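Local coordinates for protein transcriptional regulator, MerR family (Listeria monocytogenes str. 4b F2365, PDB 3GP4) that probably binds promoter DNA as a dimeric MerR-family transcriptional regulator, joining a winged helix-turn-helix head to a long dimerising helix, at residues I25-P29 with L65-L69. Numbering follows the deposited sequence.
Sequences IGLIP and LIDYL
In the DNA-binding head of a MerR-family regulator, the Schellman motif that ends helix 16-25, probably the recognition helix of the helix-turn-helix as in relatives, packs against helix 62-74. Gly26 leaves the helix with positive phi (85/33), where a CB would be jammed against the preceding carbonyl; it would also lie 4.0 Å from Ile66 CG2, so glycine suits both the turn and the close approach. Residues 27-29 then run on without regular structure, Ile28 and Pro29 extended. Segment 65-69 is regular helix, with Leu69 N hydrogen-bonded to Leu65 O at 3.1 Å. The register sets Leu27 CA 5.0 Å from Ile66 CA.

The direct contacts are mostly between apolar side chains, with the carbonyl oxygens of Ile25 and Gly26 against methyl groups. Leu27 (m, t) starts with its CA-to-CB bond away from the helix, yet its branched end returns, placing CD2 3.4 Å from Leu65 CB and 3.7 Å from Ile66 CG1. Ile66 (m, t), its CA-to-CB bond sideways, sets CD1 3.7 Å from Ile25 CD1. One turn after Leu65, Leu69 (t, p) points toward the loop: its CD2 sits 3.3 Å from Gly26 O, and its CD1 3.5 Å from Pro29 CG, the proline ring offering compact apolar surface. Trp48 of helix 43-57 touches both Pro29 and Leu69, while Ile28 turns to Ile49 and Thr52, so the loop joins three helices. On helix 62-74, Tyr68 OH hydrogen-bonds Tyr114 OH of the second subunit. One polar link spans the gap: a water donates to Gly26 O at 2.6 Å and to Ile66 O at 2.8 Å.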
loop_
_atom_site.group_PDB
_atom_site.type_symbol
_atom_site.label_atom_id
_atom_site.label_comp_id
_atom_site.label_asym_id
_atom_site.label_seq_id
_atom_site.Cartn_x
_atom_site.Cartn_y
_atom_site.Cartn_z
ATOM N N ILE A 25 -11.295 -20.873 4.422
ATOM C CA ILE A 25 -10.442 -20.521 5.564
ATOM C C ILE A 25 -11.129 -19.648 6.640
ATOM O O ILE A 25 -10.516 -19.273 7.640
ATOM C CB ILE A 25 -9.077 -19.939 5.136
ATOM C CG1 ILE A 25 -9.210 -18.543 4.529
ATOM C CG2 ILE A 25 -8.257 -20.992 4.309
ATOM C CD1 ILE A 25 -7.909 -17.751 4.719
ATOM N N GLY A 26 -12.399 -19.352 6.413
ATOM C CA GLY A 26 -13.210 -18.625 7.373
ATOM C C GLY A 26 -13.112 -17.116 7.324
ATOM O O GLY A 26 -13.205 -16.449 8.372
ATOM N N LEU A 27 -12.904 -16.568 6.134
ATOM C CA LEU A 27 -12.978 -15.119 5.952
ATOM C C LEU A 27 -14.410 -14.645 5.752
ATOM O O LEU A 27 -14.764 -13.539 6.158
ATOM C CB LEU A 27 -12.151 -14.710 4.760
ATOM C CG LEU A 27 -10.643 -14.657 5.077
ATOM C CD1 LEU A 27 -9.915 -14.507 3.715
ATOM C CD2 LEU A 27 -10.264 -13.498 5.984
ATOM N N ILE A 28 -15.233 -15.503 5.164
ATOM C CA ILE A 28 -16.675 -15.218 5.003
ATOM C C ILE A 28 -17.480 -16.357 5.616
ATOM O O ILE A 28 -16.953 -17.466 5.815
ATOM C CB ILE A 28 -17.094 -14.979 3.533
ATOM C CG1 ILE A 28 -17.011 -16.286 2.706
ATOM C CG2 ILE A 28 -16.274 -13.788 2.952
ATOM C CD1 ILE A 28 -17.288 -16.156 1.184
ATOM N N PRO A 29 -18.740 -16.077 5.967
ATOM C CA PRO A 29 -19.534 -17.146 6.602
ATOM C C PRO A 29 -19.808 -18.317 5.640
ATOM O O PRO A 29 -19.846 -18.117 4.425
ATOM C CB PRO A 29 -20.840 -16.435 7.000
ATOM C CG PRO A 29 -20.505 -14.976 7.053
ATOM C CD PRO A 29 -19.409 -14.765 6.010
ATOM N N LEU A 65 -9.028 -10.769 10.147
ATOM C CA LEU A 65 -10.333 -10.851 9.471
ATOM C C LEU A 65 -11.014 -12.188 9.809
ATOM O O LEU A 65 -12.235 -12.228 9.985
ATOM C CB LEU A 65 -10.193 -10.676 7.961
ATOM C CG LEU A 65 -9.769 -9.246 7.528
ATOM C CD1 LEU A 65 -9.463 -9.262 6.060
ATOM C CD2 LEU A 65 -10.874 -8.234 7.818
ATOM N N ILE A 66 -10.208 -13.242 9.908
ATOM C CA ILE A 66 -10.713 -14.562 10.344
ATOM C C ILE A 66 -11.256 -14.473 11.767
ATOM O O ILE A 66 -12.369 -14.983 12.031
ATOM C CB ILE A 66 -9.665 -15.678 10.158
ATOM C CG1 ILE A 66 -9.481 -15.951 8.651
ATOM C CG2 ILE A 66 -10.116 -17.021 10.800
ATOM C CD1 ILE A 66 -8.256 -16.840 8.311
ATOM N N ASP A 67 -10.526 -13.798 12.666
ATOM C CA ASP A 67 -10.990 -13.594 14.075
ATOM C C ASP A 67 -12.297 -12.836 14.125
ATOM O O ASP A 67 -13.170 -13.161 14.943
ATOM C CB ASP A 67 -9.987 -12.785 14.949
ATOM C CG ASP A 67 -8.881 -13.631 15.548
ATOM O OD1 ASP A 67 -8.752 -14.824 15.209
ATOM O OD2 ASP A 67 -8.111 -13.084 16.373
ATOM N N TYR A 68 -12.417 -11.815 13.282
ATOM C CA TYR A 68 -13.596 -10.947 13.255
ATOM C C TYR A 68 -14.833 -11.736 12.847
ATOM O O TYR A 68 -15.878 -11.680 13.532
ATOM C CB TYR A 68 -13.373 -9.760 12.304
ATOM C CG TYR A 68 -14.577 -8.859 12.208
ATOM C CD1 TYR A 68 -14.839 -7.925 13.187
ATOM C CD2 TYR A 68 -15.461 -8.963 11.131
ATOM C CE1 TYR A 68 -15.949 -7.090 13.115
ATOM C CE2 TYR A 68 -16.584 -8.139 11.051
ATOM C CZ TYR A 68 -16.808 -7.194 12.055
ATOM O OH TYR A 68 -17.915 -6.356 11.994
ATOM N N LEU A 69 -14.722 -12.492 11.756
ATOM C CA LEU A 69 -15.811 -13.415 11.395
ATOM C C LEU A 69 -16.119 -14.461 12.491
ATOM O O LEU A 69 -17.311 -14.672 12.812
ATOM C CB LEU A 69 -15.567 -14.096 10.048
ATOM C CG LEU A 69 -16.757 -14.981 9.663
ATOM C CD1 LEU A 69 -18.015 -14.164 9.417
ATOM C CD2 LEU A 69 -16.405 -15.744 8.451
HETATM O O HOH W 1 -13.647 -17.199 10.776
#